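PDB 1J7X: interphotoreceptor retinoid-binding protein from Xenopus laevis, which probably binds retinoids and carries them through the interphotoreceptor matrix between photoreceptors and pigment epithelium. Local coordinates for residues F220-Q225 / F263-G268; D114-V119 / A214-E219; L161-L166 / V188-K193. All coordinates share one frame; numbering follows the deposited sequence.

Contact 1: F220-Q225 / F263-G268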
loop_
_atom_site.group_PDB
_atom_site.type_symbol
_atom_site.label_atom_id
_atom_site.label_comp_id
_atom_site.label_asym_id
_atom_site.label_seq_id
_atom_site.Cartn_x
_atom_site.Cartn_y
_atom_site.Cartn_z
ATOM N N PHE A 220 -4.655 -1.340 -1.053
ATOM C CA PHE A 220 -6.135 -1.632 -1.199
ATOM C C PHE A 220 -6.964 -0.510 -0.695
ATOM O O PHE A 220 -7.922 -0.016 -1.392
ATOM C CB PHE A 220 -6.526 -2.976 -0.532
ATOM C CG PHE A 220 -7.953 -3.284 -0.642
ATOM C CD1 PHE A 220 -8.456 -3.887 -1.722
ATOM C CD2 PHE A 220 -8.837 -2.994 0.415
ATOM C CE1 PHE A 220 -9.882 -4.040 -1.835
ATOM C CE2 PHE A 220 -10.127 -3.264 0.331
ATOM C CZ PHE A 220 -10.661 -3.783 -0.779
ATOM N N ALA A 221 -6.638 -0.056 0.528
ATOM C CA ALA A 221 -7.383 1.058 1.150
ATOM C C ALA A 221 -7.250 2.370 0.286
ATOM O O ALA A 221 -8.218 3.127 0.014
ATOM C CB ALA A 221 -6.918 1.372 2.584
ATOM N N TYR A 222 -6.006 2.610 -0.059
ATOM C CA TYR A 222 -5.713 3.833 -0.899
ATOM C C TYR A 222 -6.534 3.843 -2.205
ATOM O O TYR A 222 -7.215 4.829 -2.553
ATOM C CB TYR A 222 -4.224 3.941 -1.186
ATOM C CG TYR A 222 -3.889 5.177 -1.961
ATOM C CD1 TYR A 222 -3.772 6.414 -1.350
ATOM C CD2 TYR A 222 -3.800 5.096 -3.342
ATOM C CE1 TYR A 222 -3.511 7.596 -2.164
ATOM C CE2 TYR A 222 -3.596 6.270 -4.137
ATOM C CZ TYR A 222 -3.418 7.493 -3.505
ATOM O OH TYR A 222 -3.204 8.628 -4.249
ATOM N N LEU A 223 -6.486 2.683 -2.864
ATOM C CA LEU A 223 -7.208 2.508 -4.131
ATOM C C LEU A 223 -8.698 2.585 -4.007
ATOM O O LEU A 223 -9.409 3.289 -4.813
ATOM C CB LEU A 223 -6.749 1.223 -4.826
ATOM C CG LEU A 223 -5.345 1.357 -5.340
ATOM C CD1 LEU A 223 -4.949 -0.004 -5.837
ATOM C CD2 LEU A 223 -5.216 2.419 -6.537
HETATM N N MSE A 224 -9.244 2.050 -2.916
HETATM C CA MSE A 224 -10.663 2.185 -2.671
HETATM C C MSE A 224 -10.987 3.620 -2.449
HETATM O O MSE A 224 -12.071 4.079 -2.849
HETATM C CB MSE A 224 -11.176 1.297 -1.512
HETATM C CG MSE A 224 -12.506 0.462 -1.970
HETATM SE SE MSE A 224 -12.490 -0.818 -2.952
HETATM C CE MSE A 224 -12.575 -0.238 -4.162
ATOM N N GLN A 225 -10.053 4.338 -1.823
ATOM C CA GLN A 225 -10.286 5.782 -1.628
ATOM C C GLN A 225 -10.138 6.602 -2.892
ATOM O O GLN A 225 -10.932 7.461 -3.180
ATOM C CB GLN A 225 -9.271 6.262 -0.470
ATOM C CG GLN A 225 -9.454 7.703 -0.146
ATOM C CD GLN A 225 -8.429 8.164 0.876
ATOM O OE1 GLN A 225 -7.212 8.098 0.594
ATOM N NE2 GLN A 225 -8.893 8.429 2.110
ATOM N N PHE A 263 3.814 5.442 -8.164
ATOM C CA PHE A 263 2.492 4.896 -8.157
ATOM C C PHE A 263 1.520 6.007 -8.486
ATOM O O PHE A 263 1.308 6.972 -7.705
ATOM C CB PHE A 263 2.205 4.284 -6.771
ATOM C CG PHE A 263 0.869 3.608 -6.623
ATOM C CD1 PHE A 263 -0.335 4.364 -6.587
ATOM C CD2 PHE A 263 0.821 2.260 -6.369
ATOM C CE1 PHE A 263 -1.488 3.702 -6.204
ATOM C CE2 PHE A 263 -0.364 1.564 -6.151
ATOM C CZ PHE A 263 -1.535 2.311 -6.012
ATOM N N ILE A 264 0.998 5.981 -9.733
ATOM C CA ILE A 264 0.102 7.013 -10.210
ATOM C C ILE A 264 -1.298 6.515 -10.281
ATOM O O ILE A 264 -1.548 5.491 -10.970
ATOM C CB ILE A 264 0.593 7.550 -11.656
ATOM C CG1 ILE A 264 2.057 7.841 -11.635
ATOM C CG2 ILE A 264 -0.288 8.671 -12.063
ATOM C CD1 ILE A 264 2.629 8.158 -13.026
ATOM N N ASP A 265 -2.184 7.090 -9.456
ATOM C CA ASP A 265 -3.534 6.578 -9.344
ATOM C C ASP A 265 -4.385 6.991 -10.499
ATOM O O ASP A 265 -3.924 7.732 -11.424
ATOM C CB ASP A 265 -4.219 6.876 -8.034
ATOM C CG ASP A 265 -4.408 8.316 -7.815
ATOM O OD1 ASP A 265 -4.669 9.131 -8.855
ATOM O OD2 ASP A 265 -4.326 8.694 -6.597
ATOM N N SER A 266 -5.625 6.526 -10.433
ATOM C CA SER A 266 -6.539 6.782 -11.552
ATOM C C SER A 266 -6.937 8.269 -11.746
ATOM O O SER A 266 -7.669 8.603 -12.709
ATOM C CB SER A 266 -7.786 5.879 -11.427
ATOM O OG SER A 266 -8.543 6.284 -10.346
ATOM N N ASN A 267 -6.522 9.141 -10.825
ATOM C CA ASN A 267 -6.821 10.580 -10.917
ATOM C C ASN A 267 -5.557 11.260 -11.300
ATOM O O ASN A 267 -5.572 12.499 -11.423
ATOM C CB ASN A 267 -7.273 11.153 -9.559
ATOM C CG ASN A 267 -8.519 10.438 -8.990
ATOM O OD1 ASN A 267 -9.500 10.316 -9.711
ATOM N ND2 ASN A 267 -8.471 9.919 -7.733
ATOM N N GLY A 268 -4.524 10.507 -11.655
ATOM C CA GLY A 268 -3.226 11.030 -12.012
ATOM C C GLY A 268 -2.368 11.518 -10.875
ATOM O O GLY A 268 -1.334 12.061 -11.153
#

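Contact 2: D114-V119 / A214-E219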
loop_
_atom_site.group_PDB
_atom_site.type_symbol
_atom_site.label_atom_id
_atom_site.label_comp_id
_atom_site.label_asym_id
_atom_site.label_seq_id
_atom_site.Cartn_x
_atom_site.Cartn_y
_atom_site.Cartn_z
ATOM N N ASP A 114 -6.549 -10.340 7.843
ATOM C CA ASP A 114 -5.383 -9.693 8.356
ATOM C C ASP A 114 -4.046 -9.841 7.538
ATOM O O ASP A 114 -2.958 -9.510 8.053
ATOM C CB ASP A 114 -5.110 -10.170 9.729
ATOM C CG ASP A 114 -6.206 -9.905 10.699
ATOM O OD1 ASP A 114 -7.136 -9.157 10.440
ATOM O OD2 ASP A 114 -6.189 -10.503 11.813
ATOM N N GLN A 115 -4.176 -10.391 6.333
ATOM C CA GLN A 115 -3.058 -10.484 5.437
ATOM C C GLN A 115 -3.572 -10.463 4.001
ATOM O O GLN A 115 -4.729 -10.671 3.823
ATOM C CB GLN A 115 -2.284 -11.760 5.746
ATOM C CG GLN A 115 -2.987 -12.990 5.497
ATOM C CD GLN A 115 -2.104 -14.188 5.695
ATOM O OE1 GLN A 115 -1.926 -14.652 6.875
ATOM N NE2 GLN A 115 -1.672 -14.787 4.580
ATOM N N PHE A 116 -2.698 -10.235 3.034
ATOM C CA PHE A 116 -2.993 -10.280 1.600
ATOM C C PHE A 116 -2.002 -11.369 1.092
ATOM O O PHE A 116 -0.831 -11.194 1.076
ATOM C CB PHE A 116 -2.729 -8.942 0.937
ATOM C CG PHE A 116 -3.908 -8.036 0.965
ATOM C CD1 PHE A 116 -4.186 -7.318 2.086
ATOM C CD2 PHE A 116 -4.694 -7.875 -0.178
ATOM C CE1 PHE A 116 -5.306 -6.550 2.097
ATOM C CE2 PHE A 116 -5.779 -7.051 -0.181
ATOM C CZ PHE A 116 -6.076 -6.383 0.951
ATOM N N ALA A 117 -2.504 -12.475 0.671
ATOM C CA ALA A 117 -1.651 -13.497 0.077
ATOM C C ALA A 117 -1.438 -13.212 -1.424
ATOM O O ALA A 117 -2.179 -12.454 -2.011
ATOM C CB ALA A 117 -2.331 -14.795 0.235
ATOM N N ASP A 118 -0.419 -13.832 -1.975
ATOM C CA ASP A 118 -0.078 -13.685 -3.359
ATOM C C ASP A 118 -1.276 -14.190 -4.222
ATOM O O ASP A 118 -2.043 -15.065 -3.791
ATOM C CB ASP A 118 1.166 -14.520 -3.708
ATOM C CG ASP A 118 1.598 -14.314 -5.131
ATOM O OD1 ASP A 118 2.187 -13.253 -5.430
ATOM O OD2 ASP A 118 1.249 -15.148 -6.000
ATOM N N VAL A 119 -1.384 -13.618 -5.406
ATOM C CA VAL A 119 -2.488 -14.008 -6.255
ATOM C C VAL A 119 -2.482 -15.552 -6.547
ATOM O O VAL A 119 -3.524 -16.131 -6.854
ATOM C CB VAL A 119 -2.585 -13.123 -7.518
ATOM C CG1 VAL A 119 -1.469 -13.438 -8.480
ATOM C CG2 VAL A 119 -3.972 -13.242 -8.159
ATOM N N ALA A 214 -0.551 -2.253 6.636
ATOM C CA ALA A 214 0.683 -2.185 5.881
ATOM C C ALA A 214 0.607 -2.747 4.470
ATOM O O ALA A 214 -0.283 -3.561 4.179
ATOM C CB ALA A 214 1.778 -2.888 6.625
ATOM N N THR A 215 1.643 -2.430 3.716
ATOM C CA THR A 215 1.829 -2.805 2.318
ATOM C C THR A 215 0.534 -2.951 1.495
ATOM O O THR A 215 -0.251 -2.004 1.340
ATOM C CB THR A 215 2.711 -4.107 2.292
ATOM O OG1 THR A 215 2.168 -5.154 3.123
ATOM C CG2 THR A 215 4.072 -3.889 2.995
ATOM N N ALA A 216 0.319 -4.201 1.065
ATOM C CA ALA A 216 -0.834 -4.475 0.196
ATOM C C ALA A 216 -2.126 -3.936 0.770
ATOM O O ALA A 216 -3.066 -3.565 0.048
ATOM C CB ALA A 216 -0.983 -5.926 -0.109
ATOM N N ALA A 217 -2.289 -3.990 2.127
ATOM C CA ALA A 217 -3.516 -3.465 2.743
ATOM C C ALA A 217 -3.664 -1.954 2.533
ATOM O O ALA A 217 -4.762 -1.467 2.382
ATOM C CB ALA A 217 -3.574 -3.865 4.238
ATOM N N GLU A 218 -2.545 -1.253 2.624
ATOM C CA GLU A 218 -2.554 0.200 2.385
ATOM C C GLU A 218 -2.931 0.543 0.923
ATOM O O GLU A 218 -3.717 1.388 0.672
ATOM C CB GLU A 218 -1.160 0.770 2.737
ATOM C CG GLU A 218 -0.757 0.620 4.197
ATOM C CD GLU A 218 0.602 1.307 4.515
ATOM O OE1 GLU A 218 0.625 2.626 4.635
ATOM O OE2 GLU A 218 1.639 0.613 4.573
ATOM N N GLU A 219 -2.376 -0.277 0.020
ATOM C CA GLU A 219 -2.666 -0.116 -1.405
ATOM C C GLU A 219 -4.082 -0.304 -1.676
ATOM O O GLU A 219 -4.712 0.496 -2.372
ATOM C CB GLU A 219 -1.832 -1.021 -2.266
ATOM C CG GLU A 219 -0.411 -0.530 -2.438
ATOM C CD GLU A 219 0.455 -1.419 -3.400
ATOM O OE1 GLU A 219 -0.128 -2.013 -4.330
ATOM O OE2 GLU A 219 1.726 -1.454 -3.165
#

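Contact 3: L161-L166 / V188-K193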
loop_
_atom_site.group_PDB
_atom_site.type_symbol
_atom_site.label_atom_id
_atom_site.label_comp_id
_atom_site.label_asym_id
_atom_site.label_seq_id
_atom_site.Cartn_x
_atom_site.Cartn_y
_atom_site.Cartn_z
ATOM N N LEU A 161 -9.029 -8.409 -5.947
ATOM C CA LEU A 161 -9.936 -8.080 -4.865
ATOM C C LEU A 161 -10.765 -6.864 -5.150
ATOM O O LEU A 161 -11.948 -6.793 -4.893
ATOM C CB LEU A 161 -9.177 -7.938 -3.545
ATOM C CG LEU A 161 -9.981 -7.494 -2.355
ATOM C CD1 LEU A 161 -11.025 -8.485 -2.061
ATOM C CD2 LEU A 161 -9.173 -7.301 -1.043
ATOM N N LEU A 162 -10.124 -5.819 -5.629
ATOM C CA LEU A 162 -10.796 -4.604 -5.892
ATOM C C LEU A 162 -11.977 -4.821 -6.851
ATOM O O LEU A 162 -13.016 -4.192 -6.732
ATOM C CB LEU A 162 -9.811 -3.652 -6.480
ATOM C CG LEU A 162 -8.843 -2.937 -5.556
ATOM C CD1 LEU A 162 -7.766 -2.203 -6.402
ATOM C CD2 LEU A 162 -9.510 -1.967 -4.685
ATOM N N SER A 163 -11.789 -5.749 -7.773
ATOM C CA SER A 163 -12.785 -6.061 -8.839
ATOM C C SER A 163 -14.087 -6.537 -8.315
ATOM O O SER A 163 -15.106 -6.407 -8.988
ATOM C CB SER A 163 -12.210 -7.032 -9.822
ATOM O OG SER A 163 -11.007 -6.520 -10.460
ATOM N N TYR A 164 -14.120 -7.001 -7.080
ATOM C CA TYR A 164 -15.402 -7.367 -6.457
ATOM C C TYR A 164 -16.256 -6.173 -6.075
ATOM O O TYR A 164 -17.431 -6.339 -5.689
ATOM C CB TYR A 164 -15.174 -8.293 -5.215
ATOM C CG TYR A 164 -14.770 -9.694 -5.573
ATOM C CD1 TYR A 164 -13.449 -10.033 -5.854
ATOM C CD2 TYR A 164 -15.652 -10.718 -5.487
ATOM C CE1 TYR A 164 -13.040 -11.292 -6.231
ATOM C CE2 TYR A 164 -15.287 -12.002 -5.929
ATOM C CZ TYR A 164 -14.002 -12.302 -6.234
ATOM O OH TYR A 164 -13.648 -13.602 -6.581
ATOM N N PHE A 165 -15.677 -4.988 -6.149
ATOM C CA PHE A 165 -16.395 -3.767 -5.774
ATOM C C PHE A 165 -16.617 -2.831 -6.936
ATOM O O PHE A 165 -17.000 -1.672 -6.733
ATOM C CB PHE A 165 -15.658 -3.099 -4.638
ATOM C CG PHE A 165 -15.507 -3.951 -3.457
ATOM C CD1 PHE A 165 -16.537 -4.153 -2.562
ATOM C CD2 PHE A 165 -14.382 -4.639 -3.257
ATOM C CE1 PHE A 165 -16.343 -4.987 -1.500
ATOM C CE2 PHE A 165 -14.190 -5.547 -2.259
ATOM C CZ PHE A 165 -15.181 -5.714 -1.332
ATOM N N LEU A 166 -16.432 -3.341 -8.158
ATOM C CA LEU A 166 -16.574 -2.492 -9.361
ATOM C C LEU A 166 -17.511 -3.178 -10.327
ATOM O O LEU A 166 -17.960 -4.246 -10.026
ATOM C CB LEU A 166 -15.270 -2.325 -10.064
ATOM C CG LEU A 166 -14.210 -1.696 -9.188
ATOM C CD1 LEU A 166 -12.852 -1.815 -9.887
ATOM C CD2 LEU A 166 -14.512 -0.243 -8.967
ATOM N N VAL A 188 -2.355 -0.861 -14.560
ATOM C CA VAL A 188 -3.040 -1.912 -13.818
ATOM C C VAL A 188 -4.501 -1.697 -13.843
ATOM O O VAL A 188 -5.040 -0.683 -13.488
ATOM C CB VAL A 188 -2.446 -2.095 -12.360
ATOM C CG1 VAL A 188 -3.152 -3.278 -11.696
ATOM C CG2 VAL A 188 -0.974 -2.253 -12.402
ATOM N N TYR A 189 -5.236 -2.710 -14.307
ATOM C CA TYR A 189 -6.623 -2.653 -14.429
ATOM C C TYR A 189 -7.308 -3.740 -13.561
ATOM O O TYR A 189 -6.664 -4.675 -13.258
ATOM C CB TYR A 189 -7.070 -2.931 -15.912
ATOM C CG TYR A 189 -6.568 -1.860 -16.871
ATOM C CD1 TYR A 189 -7.212 -0.679 -17.036
ATOM C CD2 TYR A 189 -5.389 -2.067 -17.544
ATOM C CE1 TYR A 189 -6.678 0.265 -17.890
ATOM C CE2 TYR A 189 -4.909 -1.092 -18.374
ATOM C CZ TYR A 189 -5.566 0.011 -18.509
ATOM O OH TYR A 189 -4.951 0.993 -19.350
ATOM N N SER A 190 -8.568 -3.526 -13.335
ATOM C CA SER A 190 -9.470 -4.423 -12.675
ATOM C C SER A 190 -9.702 -5.580 -13.622
ATOM O O SER A 190 -9.475 -5.489 -14.797
ATOM C CB SER A 190 -10.792 -3.747 -12.336
ATOM O OG SER A 190 -11.512 -3.289 -13.420
ATOM N N HIS A 191 -10.190 -6.669 -13.095
ATOM C CA HIS A 191 -10.579 -7.843 -13.888
ATOM C C HIS A 191 -12.016 -7.780 -14.372
ATOM O O HIS A 191 -12.887 -7.410 -13.619
ATOM C CB HIS A 191 -10.361 -9.114 -13.067
ATOM C CG HIS A 191 -8.936 -9.530 -12.996
ATOM N ND1 HIS A 191 -8.438 -10.588 -13.755
ATOM C CD2 HIS A 191 -7.844 -8.943 -12.409
ATOM C CE1 HIS A 191 -7.123 -10.645 -13.608
ATOM N NE2 HIS A 191 -6.746 -9.677 -12.766
ATOM N N PRO A 192 -12.263 -8.156 -15.608
ATOM C CA PRO A 192 -13.597 -8.245 -16.162
ATOM C C PRO A 192 -14.433 -9.412 -15.633
ATOM O O PRO A 192 -15.610 -9.410 -15.819
ATOM C CB PRO A 192 -13.312 -8.421 -17.664
ATOM C CG PRO A 192 -12.059 -9.193 -17.702
ATOM C CD PRO A 192 -11.206 -8.473 -16.621
ATOM N N LYS A 193 -13.831 -10.345 -14.964
ATOM C CA LYS A 193 -14.566 -11.482 -14.393
ATOM C C LYS A 193 -13.941 -11.881 -13.083
ATOM O O LYS A 193 -12.737 -11.975 -12.998
ATOM C CB LYS A 193 -14.542 -12.640 -15.371
ATOM C CG LYS A 193 -15.166 -13.934 -14.841
ATOM C CD LYS A 193 -16.638 -13.804 -14.698
ATOM C CE LYS A 193 -17.291 -15.016 -13.829
ATOM N NZ LYS A 193 -16.542 -16.263 -14.119
#

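Contact 1: F220-Q225 / F263-G268
Tyr-222 and Asp-265 make the polar part of this contact: the phenol OH donates to OD2 of Asp-265 over 2.6 Å and meets that oxygen nearly along its C-O bond. The planes of the phenol ring and the carboxylate are 21° apart, and OD2 sits at the ring's edge. The other carboxylate oxygen, OD1, accepts from the backbone N of Asn-267 at 2.7 Å, the donor standing above the carboxylate plane; that is an Asx turn, and it overlies a type I turn from Asp-265 to Gly-268. OD1 also accepts from the backbone N of Asp-269, so the carboxylate is gripped through both oxygens and its rotation is fixed.

The apolar part centres on Phe-263. Its ring is inclined at 78° to that of Tyr-222, with centroids 5.9 Å apart, and Tyr-222 CE2 comes within 3.9 Å of Phe-263 CE1, an oblique pairing of the two aromatics. Leu-223 approaches the rim of the Phe-263 ring near its plane, its CD2 lying 3.7 Å from CZ. In Tyr-222 CG is anti to the backbone N (chi1 -177°), which extends the ring toward strand 254-265. The Tyr-222 and Phe-263 side chains run past each other in opposite directions.

Trp-271 stacks on Tyr-222 and meets Phe-263 edge-to-face, while Phe-175 of strand 173-179 stacks on Phe-263. Helix 216-226 is thereby joined to the end of strand 254-265, with helix 158-163 reaching Leu-223 through Leu-162.

Contact 2: D114-V119 / A214-E219
Phe-116 contributes the most buried surface here, laying its benzyl group along the first turn of the helix that starts at Ala-216. The contact has no hydrogen bond between its segments; it rests mainly on carbon-carbon approaches made by this side chain. Phe-116 CB lies 3.6 Å from the methyl CB of Ala-216, and CG follows at 3.8 Å, so the root of the side chain rests on that methyl.

Ala-216, second in buried area, also presents its backbone to the ring. Its carbonyl carbon lies over one face of Phe-116, and its O stands 4.1 Å above the ring plane, over the centre. The face covers the Ala-216 carbonyl, while the methyl meets the root of the side chain.

Ala-217 meets the CD1-CE1 border of the ring, on the same side of its plane as Ala-216. Phe-116 CE1 reaches its CA at 3.6 Å and its CB at 3.8 Å, in an oblique approach. The first torsion, chi1 -89°, sets CG roughly opposite the carbonyl carbon and carries the ring from Ala-216 on to Ala-217. The small alanines are consistent with the close approach of the backbones: the CA atoms of Phe-116 and Ala-216 are 6.4 Å apart.

Beyond the pair, Phe-116 is held by a backbone hydrogen bond with Gly-152, and its ring meets Phe-113 with planes at about 55°. Thr-215, at the helix's N-cap position, accepts through OG1 from the backbone N of Gly-153. Helix 158-163 packs on the same cluster through Val-158 and Leu-161, so the loop between strand 108-112 and helix 119-137 lies against two helices of the S41-type region.

Contact 3: L161-L166 / V188-K193
Ser-163 OG is gripped from two directions: the backbone N of His-191 donates to it over 2.8 Å, and its own hydroxyl bonds to the carbonyl O of Pro-159, one helical turn back. The N-H···O angle of the first bond is 161°, close to straight. A chi1 of -59° places OG beside the backbone N of Ser-163, where it can serve the helix backbone and the incoming loop at once, and so the buried hydroxyl is satisfied within the protein.

Two carbon atoms of the loop lie close to the hydroxyl. Ser-163 OG lies 3.4 Å from Ser-190 CB and 3.7 Å from His-191 CB, so the two residues of the loop flank the hydroxyl with their CB atoms. It also stands near the plane of the His-191 imidazole, at the ring's edge. The CA atoms of Ser-163 and Ser-190 are only 5.3 Å apart, which shows how closely the backbones approach.

Leu-166 adds an apolar contact, its CD1 3.7 Å from Ser-190 CB. It follows Ser-163 through a type I turn, closed by a weak hydrogen bond from Leu-166 N to Ser-163 O (3.4 Å). Ser-190 turns its OG to a different partner, accepting from the backbone N of Ile-172; its CB is what meets Ser-163 and Leu-166.

Strand 186-189 pairs antiparallel with strand 173-179, forming a beta hairpin. The contact sets the last part of helix 158-163 against the loop leaving that hairpin, a serine hydroxyl bridging a helical carbonyl and a loop N-H, within the S41 family region of the ClpP/crotonase clan.

From the N terminus, the chain first passes the loop 114-119, which waits some ninety-five residues for its partner, 214-219, to complete contact 2. Inside that long loop lies contact 3, nested between the two. Contact 1 follows in series, opening on helix 216-226 just after contact 2 closes, so the two share one helix. Leu-161 links all three: its CD2 lies 3.5 Å from Phe-116 CE2 and 3.4 Å from Phe-220 CE1. Contact 1 ties helix 216-226 to the antiparallel sheet, contact 3 ties the end region of helix 158-163 to the loop leaving that sheet, and contact 2 fastens the loop after strand 108-112 of the mixed sheet to helix 216-226.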